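Local coordinates for protein BexL (Amycolatopsis orientalis, PDB 4XRW) that probably acts as a di-domain aromatase/cyclase, cyclising and dehydrating a polyketide chain of the type II pathway that makes BE-7585A, at residues P48-D58 and V239-K249; A91-Q99 and S110-V118. All blocks are in the same frame, centred on the assembly; numbering follows the deposited sequence.

Contact 1 (48-58 with 239-249) joins the two helix-grip domains: strand 54-59, at the margin of the N-terminal seven-stranded antiparallel sheet, meets strands 231-241 and 245-250 inside the C-terminal one. Contact 2 (91-99 with 110-118) lies wholly within the N-terminal sheet, as the hairpin of strands 94-99 and 106-117. Along the chain contact 2 falls between the two halves of contact 1, and their centres are about 23 Å apart. They nevertheless touch, Phe51 CZ lying 3.8 Å from Trp113 CZ2. Thr54 and Trp113 each hydrogen-bond a bound MES molecule, probably from the crystallisation liquor, consistent with both contacts bordering the interior pocket of the N-terminal domain.

Contact 1. Residues P48-D58 and V239-K249; sequences PRIFPPTVFVD and VCFPHHRIVYK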
loop_
_atom_site.group_PDB
_atom_site.type_symbol
_atom_site.label_atom_id
_atom_site.label_comp_id
_atom_site.label_asym_id
_atom_site.label_seq_id
_atom_site.Cartn_x
_atom_site.Cartn_y
_atom_site.Cartn_z
ATOM N N PRO A 48 -1.375 -3.563 -2.225
ATOM C CA PRO A 48 -0.803 -2.988 -0.988
ATOM C C PRO A 48 -1.061 -3.882 0.229
ATOM O O PRO A 48 -0.296 -3.859 1.205
ATOM C CB PRO A 48 -1.502 -1.624 -0.880
ATOM C CG PRO A 48 -1.708 -1.234 -2.355
ATOM C CD PRO A 48 -2.191 -2.570 -2.958
ATOM N N ARG A 49 -2.124 -4.687 0.172
ATOM C CA ARG A 49 -2.439 -5.540 1.317
ATOM C C ARG A 49 -1.588 -6.784 1.393
ATOM O O ARG A 49 -1.407 -7.334 2.475
ATOM C CB ARG A 49 -3.919 -5.980 1.291
ATOM C CG ARG A 49 -4.910 -4.910 0.937
ATOM C CD ARG A 49 -6.327 -5.490 0.869
ATOM N NE ARG A 49 -7.318 -4.426 0.752
ATOM C CZ ARG A 49 -8.570 -4.509 1.185
ATOM N NH1 ARG A 49 -9.006 -5.618 1.777
ATOM N NH2 ARG A 49 -9.386 -3.471 1.035
ATOM N N ILE A 50 -1.089 -7.259 0.250
ATOM C CA ILE A 50 -0.342 -8.526 0.193
ATOM C C ILE A 50 1.142 -8.392 -0.122
ATOM O O ILE A 50 1.924 -9.323 0.142
ATOM C CB ILE A 50 -0.942 -9.480 -0.852
ATOM C CG1 ILE A 50 -0.865 -8.898 -2.263
ATOM C CG2 ILE A 50 -2.361 -9.749 -0.508
ATOM C CD1 ILE A 50 -1.141 -9.926 -3.383
ATOM N N PHE A 51 1.522 -7.269 -0.736
ATOM C CA PHE A 51 2.937 -6.911 -0.936
ATOM C C PHE A 51 3.303 -5.693 -0.085
ATOM O O PHE A 51 3.009 -4.561 -0.460
ATOM C CB PHE A 51 3.223 -6.616 -2.416
ATOM C CG PHE A 51 2.907 -7.776 -3.331
ATOM C CD1 PHE A 51 3.586 -8.976 -3.214
ATOM C CD2 PHE A 51 1.934 -7.667 -4.291
ATOM C CE1 PHE A 51 3.286 -10.039 -4.034
ATOM C CE2 PHE A 51 1.638 -8.746 -5.146
ATOM C CZ PHE A 51 2.313 -9.921 -5.001
ATOM N N PRO A 52 3.982 -5.902 1.036
ATOM C CA PRO A 52 4.235 -4.760 1.931
ATOM C C PRO A 52 4.918 -3.546 1.283
ATOM O O PRO A 52 4.552 -2.443 1.656
ATOM C CB PRO A 52 5.110 -5.379 3.029
ATOM C CG PRO A 52 4.624 -6.796 3.094
ATOM C CD PRO A 52 4.374 -7.181 1.665
ATOM N N PRO A 53 5.818 -3.717 0.299
ATOM C CA PRO A 53 6.379 -2.497 -0.289
ATOM C C PRO A 53 5.427 -1.673 -1.152
ATOM O O PRO A 53 5.721 -0.511 -1.401
ATOM C CB PRO A 53 7.541 -3.014 -1.150
ATOM C CG PRO A 53 7.857 -4.374 -0.578
ATOM C CD PRO A 53 6.489 -4.922 -0.206
ATOM N N THR A 54 4.347 -2.261 -1.634
ATOM C CA THR A 54 3.508 -1.605 -2.637
ATOM C C THR A 54 2.628 -0.546 -1.975
ATOM O O THR A 54 1.906 -0.818 -1.020
ATOM C CB THR A 54 2.628 -2.610 -3.404
ATOM O OG1 THR A 54 3.461 -3.610 -4.027
ATOM C CG2 THR A 54 1.866 -1.906 -4.470
ATOM N N VAL A 55 2.677 0.663 -2.516
ATOM C CA VAL A 55 1.798 1.741 -2.028
ATOM C C VAL A 55 0.527 1.866 -2.868
ATOM O O VAL A 55 -0.576 2.077 -2.326
ATOM C CB VAL A 55 2.553 3.082 -1.985
ATOM C CG1 VAL A 55 1.650 4.176 -1.466
ATOM C CG2 VAL A 55 3.809 2.933 -1.090
ATOM N N PHE A 56 0.639 1.748 -4.183
ATOM C CA PHE A 56 -0.544 1.861 -5.045
ATOM C C PHE A 56 -0.193 1.342 -6.436
ATOM O O PHE A 56 0.959 1.388 -6.828
ATOM C CB PHE A 56 -1.012 3.312 -5.128
ATOM C CG PHE A 56 -2.270 3.526 -5.896
ATOM C CD1 PHE A 56 -3.454 2.967 -5.467
ATOM C CD2 PHE A 56 -2.288 4.336 -7.023
ATOM C CE1 PHE A 56 -4.628 3.180 -6.171
ATOM C CE2 PHE A 56 -3.470 4.539 -7.713
ATOM C CZ PHE A 56 -4.624 3.945 -7.270
ATOM N N VAL A 57 -1.206 0.865 -7.161
ATOM C CA VAL A 57 -1.038 0.408 -8.517
ATOM C C VAL A 57 -2.157 0.991 -9.338
ATOM O O VAL A 57 -3.313 0.937 -8.919
ATOM C CB VAL A 57 -1.088 -1.148 -8.654
ATOM C CG1 VAL A 57 -0.675 -1.557 -10.083
ATOM C CG2 VAL A 57 -0.206 -1.826 -7.635
ATOM N N ASP A 58 -1.865 1.581 -10.479
ATOM C CA ASP A 58 -3.026 1.830 -11.368
ATOM C C ASP A 58 -2.691 1.493 -12.791
ATOM O O ASP A 58 -1.582 1.039 -13.089
ATOM C CB ASP A 58 -3.568 3.257 -11.220
ATOM C CG ASP A 58 -2.693 4.302 -11.838
ATOM O OD1 ASP A 58 -1.524 4.003 -12.128
ATOM O OD2 ASP A 58 -3.194 5.442 -12.028
ATOM N N VAL A 239 1.019 8.850 -2.551
ATOM C CA VAL A 239 0.955 9.096 -3.959
ATOM C C VAL A 239 -0.225 10.048 -4.249
ATOM O O VAL A 239 -1.391 9.727 -3.962
ATOM C CB VAL A 239 0.767 7.789 -4.746
ATOM C CG1 VAL A 239 0.901 8.072 -6.200
ATOM C CG2 VAL A 239 1.798 6.701 -4.307
ATOM N N CYS A 240 0.101 11.176 -4.861
ATOM C CA CYS A 240 -0.832 12.293 -5.031
ATOM C C CYS A 240 -1.226 12.487 -6.512
ATOM O O CYS A 240 -0.373 12.582 -7.395
ATOM C CB CYS A 240 -0.173 13.553 -4.460
ATOM S SG CYS A 240 0.430 13.287 -2.766
ATOM N N PHE A 241 -2.522 12.572 -6.750
ATOM C CA PHE A 241 -3.114 12.719 -8.086
ATOM C C PHE A 241 -3.994 13.993 -8.073
ATOM O O PHE A 241 -5.109 13.948 -7.593
ATOM C CB PHE A 241 -3.957 11.514 -8.424
ATOM C CG PHE A 241 -3.183 10.208 -8.462
ATOM C CD1 PHE A 241 -2.564 9.791 -9.630
ATOM C CD2 PHE A 241 -3.072 9.426 -7.342
ATOM C CE1 PHE A 241 -1.846 8.595 -9.682
ATOM C CE2 PHE A 241 -2.344 8.212 -7.383
ATOM C CZ PHE A 241 -1.736 7.814 -8.556
ATOM N N PRO A 242 -3.455 15.118 -8.555
ATOM C CA PRO A 242 -4.175 16.399 -8.564
ATOM C C PRO A 242 -5.441 16.299 -9.385
ATOM O O PRO A 242 -5.307 15.778 -10.483
ATOM C CB PRO A 242 -3.208 17.352 -9.238
ATOM C CG PRO A 242 -1.886 16.741 -9.102
ATOM C CD PRO A 242 -2.071 15.266 -9.019
ATOM N N HIS A 243 -6.628 16.691 -8.912
ATOM C CA HIS A 243 -6.903 17.152 -7.566
ATOM C C HIS A 243 -7.949 16.262 -6.957
ATOM O O HIS A 243 -8.848 16.745 -6.279
ATOM C CB HIS A 243 -7.398 18.606 -7.582
ATOM C CG HIS A 243 -6.382 19.564 -8.103
ATOM N ND1 HIS A 243 -6.420 20.065 -9.384
ATOM C CD2 HIS A 243 -5.265 20.073 -7.532
ATOM C CE1 HIS A 243 -5.379 20.859 -9.576
ATOM N NE2 HIS A 243 -4.664 20.884 -8.466
ATOM N N HIS A 244 -7.813 14.956 -7.148
ATOM C CA HIS A 244 -8.883 14.055 -6.786
ATOM C C HIS A 244 -8.552 12.885 -5.846
ATOM O O HIS A 244 -9.464 12.245 -5.287
ATOM C CB HIS A 244 -9.508 13.536 -8.087
ATOM C CG HIS A 244 -8.621 12.613 -8.869
ATOM N ND1 HIS A 244 -8.675 11.243 -8.727
ATOM C CD2 HIS A 244 -7.675 12.858 -9.808
ATOM C CE1 HIS A 244 -7.799 10.681 -9.540
ATOM N NE2 HIS A 244 -7.178 11.639 -10.209
ATOM N N ARG A 245 -7.275 12.588 -5.635
ATOM C CA ARG A 245 -6.946 11.425 -4.860
ATOM C C ARG A 245 -5.558 11.493 -4.280
ATOM O O ARG A 245 -4.638 11.940 -4.926
ATOM C CB ARG A 245 -7.068 10.175 -5.732
ATOM C CG ARG A 245 -6.884 8.873 -5.004
ATOM C CD ARG A 245 -7.145 7.702 -5.983
ATOM N NE ARG A 245 -6.245 7.738 -7.136
ATOM C CZ ARG A 245 -6.517 7.255 -8.351
ATOM N NH1 ARG A 245 -7.686 6.676 -8.615
ATOM N NH2 ARG A 245 -5.604 7.359 -9.315
ATOM N N ILE A 246 -5.449 11.026 -3.048
ATOM C CA ILE A 246 -4.154 10.826 -2.397
ATOM C C ILE A 246 -4.209 9.460 -1.732
ATOM O O ILE A 246 -5.066 9.193 -0.874
ATOM C CB ILE A 246 -3.831 11.907 -1.347
ATOM C CG1 ILE A 246 -3.756 13.275 -1.987
ATOM C CG2 ILE A 246 -2.516 11.575 -0.624
ATOM C CD1 ILE A 246 -3.715 14.369 -1.015
ATOM N N VAL A 247 -3.319 8.564 -2.163
ATOM C CA VAL A 247 -3.259 7.211 -1.649
ATOM C C VAL A 247 -2.004 7.042 -0.800
ATOM O O VAL A 247 -0.955 7.595 -1.161
ATOM C CB VAL A 247 -3.211 6.154 -2.799
ATOM C CG1 VAL A 247 -3.169 4.744 -2.195
ATOM C CG2 VAL A 247 -4.403 6.304 -3.739
ATOM N N TYR A 248 -2.084 6.347 0.318
ATOM C CA TYR A 248 -0.902 6.231 1.164
ATOM C C TYR A 248 -0.817 4.916 1.891
ATOM O O TYR A 248 -1.795 4.143 1.967
ATOM C CB TYR A 248 -0.832 7.396 2.173
ATOM C CG TYR A 248 -1.972 7.445 3.175
ATOM C CD1 TYR A 248 -1.837 6.881 4.428
ATOM C CD2 TYR A 248 -3.175 8.068 2.853
ATOM C CE1 TYR A 248 -2.878 6.941 5.364
ATOM C CE2 TYR A 248 -4.223 8.132 3.776
ATOM C CZ TYR A 248 -4.061 7.549 5.022
ATOM O OH TYR A 248 -5.073 7.591 5.955
ATOM N N LYS A 249 0.389 4.654 2.380
ATOM C CA LYS A 249 0.673 3.507 3.217
ATOM C C LYS A 249 1.561 3.945 4.351
ATOM O O LYS A 249 2.552 4.670 4.120
ATOM C CB LYS A 249 1.360 2.370 2.423
ATOM C CG LYS A 249 1.922 1.278 3.322
ATOM C CD LYS A 249 2.440 0.090 2.526
ATOM C CE LYS A 249 1.356 -0.908 2.171
ATOM N NZ LYS A 249 1.887 -2.144 1.457
HETATM O O HOH W 1 -1.603 1.900 0.083
#
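The ammonium of Lys249 reaches across the interface between two helix-grip domains and donates three hydrogen bonds to backbone carbonyls: NZ lies 2.8 Å from Pro48 O, 2.7 Å from Pro52 O and 2.8 Å from Thr54 O. The three approaches differ. At Pro48 O the nitrogen sits in the carbonyl plane on a lone pair, at Pro52 O it stands 48° out of that plane, and at Thr54 O it is moderately tilted from it. The chain leaves the strand with CG anti to the backbone N (chi1 168°) and bends at chi3, which brings NZ into the loop between helix 47-50 and strand 54-59. Were Lys249 cut back to an alanine, the carbonyls of Pro48, Pro52 and Thr54 would probably lose their shared donor, and the turn from Phe51 to Thr54 its tie to the second domain. A water also bridges the two backbones, donating to Val55 O at 2.6 Å and to Tyr248 O at 2.9 Å.

Beside this polar grip lies a patch of ring and valine packing that the Arg245 guanidinium joins. Val247 CG2 sits over the centre of the Phe56 ring, 3.9 Å from its centroid, in a CH-pi contact. Phe241 meets the same ring obliquely, planes at 67°, while Phe56 CZ lies over one face of the Arg245 guanidinium, whose opposite face is covered by His244.

Farther out, Val55 and Phe56 form a classic beta bulge against Trp72 of strand 67-73, whose ring meets that of Phe241 edge-to-face. From the bulge, Val55 CG1 packs on Val239 CG2 at 3.8 Å.

Contact 2. Residues A91-Q99 and S110-V118; sequences AARRISFHQ and SGTWIVEPV
Ile95 and Trp113 sit side by side, paired across the middle of an antiparallel beta hairpin, strands 94-99 and 106-117 of the N-terminal helix-grip sheet, the axes of the short segments lying 168° apart, close to antiparallel. The backbone evidence is five hydrogen bonds. Ile95 and Trp113 form one hydrogen-bonded pair, with Trp113 N 2.8 Å from Ile95 O; Phe97 and Gly111 form the next, and Val115 N donates to Arg93 O beyond them. In the non-hydrogen-bonded pairs, CA-H groups approach carbonyl oxygens instead, as where Arg94 CA stands 3.2 Å from Trp113 O. Arg93 and Arg94 opposite Asp89 make a G1 bulge where the strand begins.

Aromatic packing occupies the face carrying Ile95, Phe97 and Trp113. With CG wedged between its backbone N and carbonyl carbon (chi1 55°), the Phe97 ring folds across the neighbouring strand and lies over Gly111, whose CA is 3.6 Å from the ring centroid. A beta carbon on Gly111 would collide with this ring. Phe97 CE2 also comes within 3.5 Å of Trp113 CD1, the two rings meeting obliquely at 40°. Trp113 continues onto helices 34-42 and 138-166, so this face is the one turned to the gripped helix. Trp113 NE1 hydrogen-bonds the bound MES.

On the other face, Arg94 and Ile114 run side by side in the same direction, CG to CG1 at 3.9 Å, and the Arg94 chain bends at chi3 to set its guanidinium face over Thr112 CG2.

At the Arg93 end the polar contacts involve a side chain and a water: Arg93 NE makes a salt bridge with Asp35, while a water in the guanidinium plane accepts from Arg93 NH1 and donates to Ala92 O and, at 2.5 Å, to Val115 O.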
loop_
_atom_site.group_PDB
_atom_site.type_symbol
_atom_site.label_atom_id
_atom_site.label_comp_id
_atom_site.label_asym_id
_atom_site.label_seq_id
_atom_site.Cartn_x
_atom_site.Cartn_y
_atom_site.Cartn_z
ATOM N N ALA A 91 -8.009 -19.071 -16.337
ATOM C CA ALA A 91 -8.333 -20.497 -16.395
ATOM C C ALA A 91 -7.146 -21.316 -15.913
ATOM O O ALA A 91 -7.313 -22.311 -15.204
ATOM C CB ALA A 91 -8.720 -20.900 -17.805
ATOM N N ALA A 92 -5.943 -20.897 -16.311
ATOM C CA ALA A 92 -4.716 -21.560 -15.908
ATOM C C ALA A 92 -4.158 -21.010 -14.573
ATOM O O ALA A 92 -3.175 -21.534 -14.031
ATOM C CB ALA A 92 -3.700 -21.413 -16.983
ATOM N N ARG A 93 -4.803 -19.966 -14.058
ATOM C CA ARG A 93 -4.326 -19.243 -12.882
ATOM C C ARG A 93 -2.853 -18.870 -13.095
ATOM O O ARG A 93 -2.000 -19.170 -12.262
ATOM C CB ARG A 93 -4.515 -20.069 -11.599
ATOM C CG ARG A 93 -5.978 -20.510 -11.348
ATOM C CD ARG A 93 -6.132 -21.207 -10.013
ATOM N NE ARG A 93 -7.375 -21.969 -9.911
ATOM C CZ ARG A 93 -7.538 -23.212 -10.359
ATOM N NH1 ARG A 93 -6.543 -23.857 -10.958
ATOM N NH2 ARG A 93 -8.706 -23.818 -10.209
ATOM N N ARG A 94 -2.571 -18.233 -14.233
ATOM C CA ARG A 94 -1.222 -17.748 -14.540
ATOM C C ARG A 94 -1.249 -16.262 -14.854
ATOM O O ARG A 94 -2.190 -15.765 -15.484
ATOM C CB ARG A 94 -0.598 -18.488 -15.732
ATOM C CG ARG A 94 -0.251 -19.955 -15.481
ATOM C CD ARG A 94 0.196 -20.698 -16.756
ATOM N NE ARG A 94 1.621 -20.571 -17.113
ATOM C CZ ARG A 94 2.118 -19.723 -18.022
ATOM N NH1 ARG A 94 1.323 -18.876 -18.673
ATOM N NH2 ARG A 94 3.424 -19.712 -18.281
ATOM N N ILE A 95 -0.194 -15.574 -14.434
ATOM C CA ILE A 95 -0.007 -14.155 -14.716
ATOM C C ILE A 95 1.443 -13.974 -15.167
ATOM O O ILE A 95 2.361 -14.193 -14.387
ATOM C CB ILE A 95 -0.260 -13.267 -13.494
ATOM C CG1 ILE A 95 -1.686 -13.471 -12.966
ATOM C CG2 ILE A 95 -0.037 -11.791 -13.884
ATOM C CD1 ILE A 95 -1.907 -12.885 -11.654
ATOM N N SER A 96 1.640 -13.589 -16.420
ATOM C CA SER A 96 2.958 -13.231 -16.936
ATOM C C SER A 96 3.185 -11.750 -16.762
ATOM O O SER A 96 2.270 -10.961 -17.005
ATOM C CB SER A 96 3.066 -13.586 -18.415
ATOM O OG SER A 96 2.567 -14.889 -18.630
ATOM N N PHE A 97 4.374 -11.357 -16.339
ATOM C CA PHE A 97 4.651 -9.928 -16.219
ATOM C C PHE A 97 6.019 -9.628 -16.788
ATOM O O PHE A 97 6.875 -10.509 -16.858
ATOM C CB PHE A 97 4.541 -9.458 -14.761
ATOM C CG PHE A 97 5.402 -10.232 -13.791
ATOM C CD1 PHE A 97 6.669 -9.777 -13.460
ATOM C CD2 PHE A 97 4.930 -11.393 -13.186
ATOM C CE1 PHE A 97 7.467 -10.468 -12.554
ATOM C CE2 PHE A 97 5.706 -12.069 -12.278
ATOM C CZ PHE A 97 6.961 -11.624 -11.956
ATOM N N HIS A 98 6.206 -8.387 -17.223
ATOM C CA HIS A 98 7.437 -7.953 -17.852
ATOM C C HIS A 98 7.709 -6.511 -17.424
ATOM O O HIS A 98 6.901 -5.629 -17.670
ATOM C CB HIS A 98 7.338 -8.060 -19.375
ATOM C CG HIS A 98 6.624 -9.293 -19.840
ATOM N ND1 HIS A 98 7.267 -10.500 -20.023
ATOM C CD2 HIS A 98 5.317 -9.517 -20.120
ATOM C CE1 HIS A 98 6.393 -11.410 -20.416
ATOM N NE2 HIS A 98 5.204 -10.839 -20.491
ATOM N N GLN A 99 8.839 -6.304 -16.757
ATOM C CA GLN A 99 9.277 -4.986 -16.314
ATOM C C GLN A 99 9.651 -4.141 -17.531
ATOM O O GLN A 99 10.428 -4.602 -18.369
ATOM C CB GLN A 99 10.464 -5.174 -15.365
ATOM C CG GLN A 99 10.945 -3.968 -14.592
ATOM C CD GLN A 99 12.055 -4.368 -13.625
ATOM O OE1 GLN A 99 13.241 -4.125 -13.879
ATOM N NE2 GLN A 99 11.673 -5.030 -12.528
ATOM N N SER A 110 11.509 -10.506 -16.529
ATOM C CA SER A 110 10.125 -10.950 -16.651
ATOM C C SER A 110 9.870 -12.083 -15.672
ATOM O O SER A 110 10.801 -12.634 -15.078
ATOM C CB SER A 110 9.820 -11.409 -18.062
ATOM O OG SER A 110 10.645 -12.502 -18.375
ATOM N N GLY A 111 8.609 -12.412 -15.469
ATOM C CA GLY A 111 8.261 -13.435 -14.510
ATOM C C GLY A 111 6.868 -13.979 -14.760
ATOM O O GLY A 111 6.128 -13.507 -15.637
ATOM N N THR A 112 6.520 -14.990 -13.976
ATOM C CA THR A 112 5.231 -15.620 -14.065
ATOM C C THR A 112 4.813 -16.058 -12.683
ATOM O O THR A 112 5.625 -16.616 -11.934
ATOM C CB THR A 112 5.238 -16.863 -15.009
ATOM O OG1 THR A 112 5.961 -16.577 -16.204
ATOM C CG2 THR A 112 3.834 -17.253 -15.378
ATOM N N TRP A 113 3.562 -15.749 -12.348
ATOM C CA TRP A 113 2.870 -16.322 -11.207
ATOM C C TRP A 113 2.066 -17.502 -11.712
ATOM O O TRP A 113 1.382 -17.395 -12.731
ATOM C CB TRP A 113 1.903 -15.326 -10.548
ATOM C CG TRP A 113 2.576 -14.151 -9.897
ATOM C CD1 TRP A 113 2.806 -12.928 -10.466
ATOM C CD2 TRP A 113 3.088 -14.083 -8.570
ATOM N NE1 TRP A 113 3.437 -12.106 -9.561
ATOM C CE2 TRP A 113 3.634 -12.792 -8.398
ATOM C CE3 TRP A 113 3.153 -14.989 -7.504
ATOM C CZ2 TRP A 113 4.230 -12.389 -7.212
ATOM C CZ3 TRP A 113 3.741 -14.578 -6.328
ATOM C CH2 TRP A 113 4.264 -13.294 -6.187
ATOM N N ILE A 114 2.109 -18.599 -10.976
ATOM C CA ILE A 114 1.294 -19.766 -11.303
ATOM C C ILE A 114 0.728 -20.238 -9.979
ATOM O O ILE A 114 1.483 -20.527 -9.050
ATOM C CB ILE A 114 2.096 -20.896 -11.977
ATOM C CG1 ILE A 114 2.841 -20.413 -13.224
ATOM C CG2 ILE A 114 1.157 -22.031 -12.380
ATOM C CD1 ILE A 114 3.985 -21.337 -13.659
ATOM N N VAL A 115 -0.591 -20.284 -9.866
ATOM C CA VAL A 115 -1.224 -20.687 -8.634
ATOM C C VAL A 115 -1.932 -22.029 -8.847
ATOM O O VAL A 115 -2.776 -22.155 -9.726
ATOM C CB VAL A 115 -2.204 -19.646 -8.146
ATOM C CG1 VAL A 115 -2.693 -20.011 -6.762
ATOM C CG2 VAL A 115 -1.527 -18.259 -8.131
ATOM N N GLU A 116 -1.554 -23.022 -8.042
ATOM C CA GLU A 116 -2.029 -24.403 -8.210
ATOM C C GLU A 116 -2.821 -24.849 -6.972
ATOM O O GLU A 116 -2.377 -24.653 -5.832
ATOM C CB GLU A 116 -0.845 -25.346 -8.469
ATOM C CG GLU A 116 -0.139 -25.073 -9.814
ATOM C CD GLU A 116 1.159 -25.862 -10.025
ATOM O OE1 GLU A 116 1.639 -26.495 -9.062
ATOM O OE2 GLU A 116 1.699 -25.831 -11.163
ATOM N N PRO A 117 -4.021 -25.418 -7.185
ATOM C CA PRO A 117 -4.730 -25.918 -6.001
ATOM C C PRO A 117 -4.064 -27.208 -5.525
ATOM O O PRO A 117 -3.761 -28.065 -6.362
ATOM C CB PRO A 117 -6.148 -26.151 -6.517
ATOM C CG PRO A 117 -5.950 -26.506 -7.962
ATOM C CD PRO A 117 -4.714 -25.776 -8.437
ATOM N N VAL A 118 -3.779 -27.330 -4.233
ATOM C CA VAL A 118 -3.278 -28.605 -3.733
ATOM C C VAL A 118 -4.322 -29.198 -2.777
ATOM O O VAL A 118 -4.355 -30.400 -2.565
ATOM C CB VAL A 118 -1.875 -28.475 -3.061
ATOM C CG1 VAL A 118 -0.917 -27.668 -3.956
ATOM C CG2 VAL A 118 -1.970 -27.889 -1.681
HETATM O O HOH W 2 -3.716 -23.336 -11.719
#